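Local coordinates for probable enoyl-CoA hydratase/isomerase (Pseudomonas aeruginosa, PDB 7BOR), which binds coenzyme A and probably acts as a delta(3)-delta(2)-enoyl-CoA isomerase of the crotonase type, at residues V50-G55 / I96-G101; G107-L112 / L125-V130. All coordinates share one frame; numbering follows the deposited sequence.

Contact 1 (V50-G55 / I96-G101); sequences VVLITG and IAAVNG
Strands 50-54 and 96-99 lie side by side and parallel in the buried main sheet of the crotonase fold, Leu-52 pairing with Ile-96 and Ile-53 with Ala-97. Ile-96 bonds to the residues flanking Leu-52: its N donates to Val-51 O at 2.8 Å, and its O accepts from Ile-53 N at 2.7 Å. One step on, Ile-53 takes the same part, its O receiving Ala-98 N at 2.9 Å. Leu-52 CA also lies only 3.2 Å from Ile-96 O, a CA-H...O contact.

On the face of Leu-52 and Ile-96, Val-50 CG1 meets Ile-96 CD1 at 4.0 Å. Branched aliphatic residues suit a strand with both faces buried, while the small Ala-98 lets Thr-54 come close. With OG1 anti to the backbone N (chi1 -177°), the threonine hydroxyl donates to Ala-98 O at 3.0 Å, from 27° out of the carbonyl plane, and is also hydrogen-bonded to Gly-56 N. A water accepts from Gly-55 N at 2.9 Å and from Asn-100 N, bridging the strands as they part. Backbone bonding thus gives way to hydroxyl and water, which serve polar atoms that direct strand pairing no longer satisfies.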
loop_
_atom_site.group_PDB
_atom_site.type_symbol
_atom_site.label_atom_id
_atom_site.label_comp_id
_atom_site.label_asym_id
_atom_site.label_seq_id
_atom_site.Cartn_x
_atom_site.Cartn_y
_atom_site.Cartn_z
ATOM N N VAL A 50 -9.497 -13.196 -6.082
ATOM C CA VAL A 50 -9.098 -12.305 -4.997
ATOM C C VAL A 50 -7.575 -12.279 -4.905
ATOM O O VAL A 50 -6.909 -13.315 -5.039
ATOM C CB VAL A 50 -9.722 -12.757 -3.658
ATOM C CG1 VAL A 50 -9.334 -11.825 -2.530
ATOM C CG2 VAL A 50 -11.251 -12.850 -3.780
ATOM N N VAL A 51 -7.024 -11.091 -4.622
ATOM C CA VAL A 51 -5.615 -10.957 -4.290
ATOM C C VAL A 51 -5.464 -10.601 -2.821
ATOM O O VAL A 51 -6.174 -9.730 -2.303
ATOM C CB VAL A 51 -4.926 -9.907 -5.187
ATOM C CG1 VAL A 51 -3.523 -9.546 -4.632
ATOM C CG2 VAL A 51 -4.846 -10.416 -6.634
ATOM N N LEU A 52 -4.489 -11.236 -2.176
ATOM C CA LEU A 52 -4.065 -10.911 -0.830
ATOM C C LEU A 52 -2.628 -10.386 -0.835
ATOM O O LEU A 52 -1.736 -10.997 -1.440
ATOM C CB LEU A 52 -4.197 -12.154 0.041
ATOM C CG LEU A 52 -4.143 -11.963 1.533
ATOM C CD1 LEU A 52 -5.051 -13.029 2.144
ATOM C CD2 LEU A 52 -2.728 -12.107 1.952
ATOM N N ILE A 53 -2.390 -9.288 -0.124
ATOM C CA ILE A 53 -1.038 -8.741 0.007
ATOM C C ILE A 53 -0.608 -8.807 1.457
ATOM O O ILE A 53 -1.338 -8.350 2.344
ATOM C CB ILE A 53 -0.954 -7.283 -0.474
ATOM C CG1 ILE A 53 -1.390 -7.151 -1.908
ATOM C CG2 ILE A 53 0.487 -6.763 -0.440
ATOM C CD1 ILE A 53 -1.455 -5.718 -2.400
ATOM N N THR A 54 0.621 -9.254 1.694
ATOM C CA THR A 54 1.115 -9.369 3.059
ATOM C C THR A 54 2.638 -9.446 3.086
ATOM O O THR A 54 3.267 -9.924 2.142
ATOM C CB THR A 54 0.488 -10.612 3.726
ATOM O OG1 THR A 54 0.902 -10.714 5.082
ATOM C CG2 THR A 54 0.900 -11.885 3.000
ATOM N N GLY A 55 3.217 -8.987 4.184
ATOM C CA GLY A 55 4.610 -9.230 4.469
ATOM C C GLY A 55 4.873 -10.416 5.384
ATOM O O GLY A 55 6.038 -10.676 5.701
ATOM N N ILE A 96 -7.057 -7.602 -0.751
ATOM C CA ILE A 96 -7.039 -7.660 0.719
ATOM C C ILE A 96 -5.608 -7.537 1.223
ATOM O O ILE A 96 -4.727 -8.280 0.786
ATOM C CB ILE A 96 -7.678 -8.961 1.230
ATOM C CG1 ILE A 96 -9.118 -9.022 0.743
ATOM C CG2 ILE A 96 -7.618 -9.080 2.714
ATOM C CD1 ILE A 96 -9.846 -10.300 1.139
ATOM N N ALA A 97 -5.391 -6.636 2.180
ATOM C CA ALA A 97 -4.122 -6.515 2.875
ATOM C C ALA A 97 -4.181 -7.176 4.242
ATOM O O ALA A 97 -5.191 -7.103 4.935
ATOM C CB ALA A 97 -3.722 -5.051 3.084
ATOM N N ALA A 98 -3.051 -7.773 4.630
ATOM C CA ALA A 98 -2.844 -8.429 5.923
ATOM C C ALA A 98 -1.538 -7.899 6.489
ATOM O O ALA A 98 -0.453 -8.256 6.012
ATOM C CB ALA A 98 -2.773 -9.941 5.779
ATOM N N VAL A 99 -1.635 -7.088 7.524
ATOM C CA VAL A 99 -0.551 -6.211 7.929
ATOM C C VAL A 99 -0.114 -6.579 9.326
ATOM O O VAL A 99 -0.926 -6.560 10.253
ATOM C CB VAL A 99 -0.979 -4.726 7.874
ATOM C CG1 VAL A 99 0.190 -3.822 8.301
ATOM C CG2 VAL A 99 -1.511 -4.357 6.476
ATOM N N ASN A 100 1.182 -6.825 9.489
ATOM C CA ASN A 100 1.813 -6.963 10.793
ATOM C C ASN A 100 3.037 -6.048 10.849
ATOM O O ASN A 100 3.670 -5.781 9.837
ATOM C CB ASN A 100 2.248 -8.424 11.036
ATOM C CG ASN A 100 1.107 -9.305 11.586
ATOM O OD1 ASN A 100 0.656 -9.134 12.719
ATOM N ND2 ASN A 100 0.665 -10.234 10.788
ATOM N N GLY A 101 3.372 -5.586 12.030
ATOM C CA GLY A 101 4.597 -4.854 12.207
ATOM C C GLY A 101 4.557 -3.502 11.517
ATOM O O GLY A 101 3.541 -2.822 11.534
HETATM O O HOH W 1 2.424 -8.376 6.925
#

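Contact 2 (G107-L112 / L125-V130). With COA (coenzyme A), chain C.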
loop_
_atom_site.group_PDB
_atom_site.type_symbol
_atom_site.label_atom_id
_atom_site.label_comp_id
_atom_site.label_asym_id
_atom_site.label_seq_id
_atom_site.Cartn_x
_atom_site.Cartn_y
_atom_site.Cartn_z
ATOM N N GLY A 107 3.696 1.757 2.525
ATOM C CA GLY A 107 3.158 0.638 3.320
ATOM C C GLY A 107 1.784 0.948 3.891
ATOM O O GLY A 107 0.906 0.077 3.955
ATOM N N THR A 108 1.565 2.208 4.269
ATOM C CA THR A 108 0.249 2.656 4.701
ATOM C C THR A 108 -0.588 3.122 3.529
ATOM O O THR A 108 -1.754 2.735 3.415
ATOM C CB THR A 108 0.394 3.769 5.735
ATOM O OG1 THR A 108 0.896 3.192 6.943
ATOM C CG2 THR A 108 -0.942 4.476 6.006
ATOM N N THR A 109 -0.021 3.936 2.615
ATOM C CA THR A 109 -0.907 4.507 1.620
ATOM C C THR A 109 -1.479 3.446 0.684
ATOM O O THR A 109 -2.544 3.657 0.115
ATOM C CB THR A 109 -0.212 5.633 0.795
ATOM O OG1 THR A 109 0.898 5.105 0.085
ATOM C CG2 THR A 109 0.226 6.745 1.698
ATOM N N LEU A 110 -0.783 2.332 0.446
ATOM C CA LEU A 110 -1.355 1.379 -0.495
ATOM C C LEU A 110 -2.611 0.750 0.077
ATOM O O LEU A 110 -3.517 0.331 -0.676
ATOM C CB LEU A 110 -0.347 0.317 -0.861
ATOM C CG LEU A 110 0.032 -0.755 0.161
ATOM C CD1 LEU A 110 -0.977 -1.945 0.065
ATOM C CD2 LEU A 110 1.486 -1.187 -0.041
ATOM N N LEU A 111 -2.695 0.704 1.411
ATOM C CA LEU A 111 -3.885 0.210 2.094
ATOM C C LEU A 111 -5.107 1.040 1.750
ATOM O O LEU A 111 -6.238 0.544 1.837
ATOM C CB LEU A 111 -3.634 0.254 3.607
ATOM C CG LEU A 111 -2.382 -0.431 4.172
ATOM C CD1 LEU A 111 -2.268 -0.292 5.665
ATOM C CD2 LEU A 111 -2.397 -1.887 3.730
ATOM N N LEU A 112 -4.905 2.305 1.378
ATOM C CA LEU A 112 -6.035 3.129 0.954
ATOM C C LEU A 112 -6.647 2.670 -0.369
ATOM O O LEU A 112 -7.734 3.135 -0.704
ATOM C CB LEU A 112 -5.599 4.600 0.845
ATOM C CG LEU A 112 -4.982 5.126 2.123
ATOM C CD1 LEU A 112 -4.399 6.511 1.893
ATOM C CD2 LEU A 112 -6.029 5.192 3.298
ATOM N N LEU A 125 1.971 1.932 11.927
ATOM C CA LEU A 125 1.719 2.562 10.645
ATOM C C LEU A 125 2.213 3.995 10.685
ATOM O O LEU A 125 1.918 4.721 11.646
ATOM C CB LEU A 125 0.232 2.546 10.318
ATOM C CG LEU A 125 -0.422 1.193 10.070
ATOM C CD1 LEU A 125 -0.826 0.596 11.463
ATOM C CD2 LEU A 125 -1.595 1.235 9.100
ATOM N N LYS A 126 2.943 4.427 9.648
ATOM C CA LYS A 126 3.105 5.870 9.526
ATOM C C LYS A 126 3.433 6.326 8.107
ATOM O O LYS A 126 3.875 5.550 7.262
ATOM C CB LYS A 126 4.152 6.418 10.490
ATOM C CG LYS A 126 5.572 6.189 10.213
ATOM C CD LYS A 126 6.399 7.042 11.189
ATOM C CE LYS A 126 7.870 6.832 10.932
ATOM N NZ LYS A 126 8.664 6.295 12.093
ATOM N N MET A 127 3.280 7.634 7.902
ATOM C CA MET A 127 3.536 8.276 6.600
ATOM C C MET A 127 4.605 9.326 6.865
ATOM O O MET A 127 4.297 10.473 7.229
ATOM C CB MET A 127 2.251 8.847 6.019
ATOM C CG MET A 127 1.384 7.716 5.502
ATOM S SD MET A 127 -0.345 8.119 5.180
ATOM C CE MET A 127 -0.863 8.299 6.905
ATOM N N PRO A 128 5.878 8.937 6.824
ATOM C CA PRO A 128 6.928 9.815 7.338
ATOM C C PRO A 128 7.418 10.798 6.268
ATOM O O PRO A 128 8.546 11.301 6.379
ATOM C CB PRO A 128 8.016 8.822 7.775
ATOM C CG PRO A 128 7.923 7.728 6.808
ATOM C CD PRO A 128 6.409 7.622 6.449
ATOM N N PHE A 129 6.570 11.082 5.253
ATOM C CA PHE A 129 7.052 11.803 4.074
ATOM C C PHE A 129 7.675 13.121 4.476
ATOM O O PHE A 129 8.831 13.403 4.151
ATOM C CB PHE A 129 5.905 12.021 3.114
ATOM C CG PHE A 129 5.256 10.752 2.667
ATOM C CD1 PHE A 129 6.016 9.703 2.134
ATOM C CD2 PHE A 129 3.877 10.581 2.813
ATOM C CE1 PHE A 129 5.420 8.512 1.746
ATOM C CE2 PHE A 129 3.266 9.384 2.397
ATOM C CZ PHE A 129 4.059 8.336 1.882
ATOM N N VAL A 130 6.935 13.903 5.268
ATOM C CA VAL A 130 7.377 15.205 5.742
ATOM C C VAL A 130 8.655 15.107 6.574
ATOM O O VAL A 130 9.541 15.974 6.494
ATOM C CB VAL A 130 6.210 15.844 6.519
ATOM C CG1 VAL A 130 5.959 15.064 7.922
ATOM C CG2 VAL A 130 6.444 17.281 6.708
HETATM N N1A COA C . 15.049 1.496 2.813
HETATM C C2A COA C . 16.305 0.969 2.822
HETATM N N3A COA C . 16.747 0.196 3.860
HETATM C C4A COA C . 15.878 -0.034 4.859
HETATM C C5A COA C . 14.628 0.473 4.869
HETATM C C6A COA C . 14.210 1.262 3.818
HETATM N N6A COA C . 12.888 1.884 3.651
HETATM N N7A COA C . 13.994 0.077 6.007
HETATM C C8A COA C . 14.847 -0.682 6.729
HETATM N N9A COA C . 15.962 -0.705 6.007
HETATM C C1B COA C . 17.096 -1.511 6.502
HETATM C C2B COA C . 18.033 -0.757 7.580
HETATM O O2B COA C . 18.855 0.240 6.853
HETATM C C3B COA C . 18.675 -1.782 8.065
HETATM O O3B COA C . 19.724 -2.245 7.116
HETATM P P3B COA C . 21.011 -3.111 7.597
HETATM O O7A COA C . 20.622 -4.154 8.625
HETATM O O8A COA C . 22.003 -2.137 8.172
HETATM O O9A COA C . 21.543 -3.816 6.385
HETATM C C4B COA C . 17.670 -2.959 8.150
HETATM O O4B COA C . 16.675 -2.647 7.013
HETATM C C5B COA C . 16.979 -3.058 9.380
HETATM O O5B COA C . 16.217 -1.896 9.468
HETATM P P1A COA C . 16.144 -1.113 10.900
HETATM O O1A COA C . 15.693 0.324 10.733
HETATM O O2A COA C . 17.448 -1.125 11.666
HETATM O O3A COA C . 15.056 -1.992 11.771
HETATM P P2A COA C . 14.151 -1.181 12.887
HETATM O O4A COA C . 13.371 -2.230 13.675
HETATM O O5A COA C . 15.138 -0.379 13.681
HETATM O O6A COA C . 13.148 -0.074 12.157
HETATM C CBP COA C . 11.437 0.737 10.686
HETATM C CCP COA C . 11.995 -0.531 11.430
HETATM C CDP COA C . 10.482 0.280 9.527
HETATM C CEP COA C . 10.658 1.643 11.671
HETATM C CAP COA C . 12.728 1.462 10.188
HETATM O OAP COA C . 13.465 0.535 9.450
HETATM C C9P COA C . 12.436 2.647 9.267
HETATM O O9P COA C . 12.023 3.690 9.679
HETATM N N8P COA C . 12.727 2.419 7.836
HETATM C C7P COA C . 12.489 3.453 6.826
HETATM C C6P COA C . 10.986 3.862 6.786
HETATM C C5P COA C . 10.878 4.938 5.657
HETATM O O5P COA C . 11.257 6.048 5.801
HETATM N N4P COA C . 10.276 4.527 4.402
HETATM C C3P COA C . 10.199 5.467 3.312
HETATM C C2P COA C . 9.044 6.414 3.508
HETATM S S1P COA C . 9.108 7.467 2.040
#
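Thr-108 sets its short side chain across those of Leu-125 and Met-127, nearly at right angles to both. Its CB lies 4.1 Å from Met-127 CG, and beyond it the two branches part into different surroundings. OG1, anti to the carbonyl carbon (chi1 -71°), comes 3.5 Å from Leu-125 CB, but its hydrogen bond is to Ala-103 O in strand 102-104. A threonine suits this place because the hydroxyl can bond to the neighbouring strand while the methyl stays among apolar atoms. That methyl, CG2, reaches Met-127 SD at 3.8 Å and has the CE methyl almost as near.

Met-127 bends at its last torsion (chi3 -71°), and its sulfur also touches Thr-109 CG2 at 3.8 Å, a flexible, polarisable chain fitted against two methyl groups. This is the part of the crotonase fold where helix 106-109 packs on the small sheet of strands 102-104, 124-126 and 163-164, and where the chain leaving strand 124-126 runs to the coenzyme A pocket. Leu-111 adds to the apolar packing, its CD1 lying 3.8 Å from Leu-125 CD2.

Thr-109 is split in the same way as Thr-108: OG1 bonds to Glu-137 OE1, whereas CG2 points at the edge of the Phe-129 ring, 4.1 Å from CE2. The CD1-CE1 edge of that ring receives the coenzyme A thiol near the ring plane, with S1P 3.8 Å from CD1. Coenzyme A is also hydrogen-bonded to Arg-248, Ser-62, Asn-64 and Ile-66. Pro-128, whose rigid ring offers a compact apolar surface, places CG 3.7 Å from C2P of the coenzyme, the carbon next to the thiol.

Overall arrangement
Both contacts lie in the core of the single chain, but they join different elements. Contact 1 pairs two strands of the main sheet, and its cohesion is chiefly directional main-chain bonding. Contact 2 sets helix 106-109 and the 3-10 segment that follows against the end of a small-sheet strand and the loop leaving it, through methyl, sulfur and ring contacts, its threonine hydroxyls bonding to residues outside both segments. It also reaches the coenzyme A pocket; Gly-55 of contact 1 stays about 12 Å from the ligand between nearest atoms. The two meet through Leu-111, whose CD2 lies 3.5 Å from Ala-97 CB and also touches Val-99 CG2, packing segment 107-112 against the main sheet.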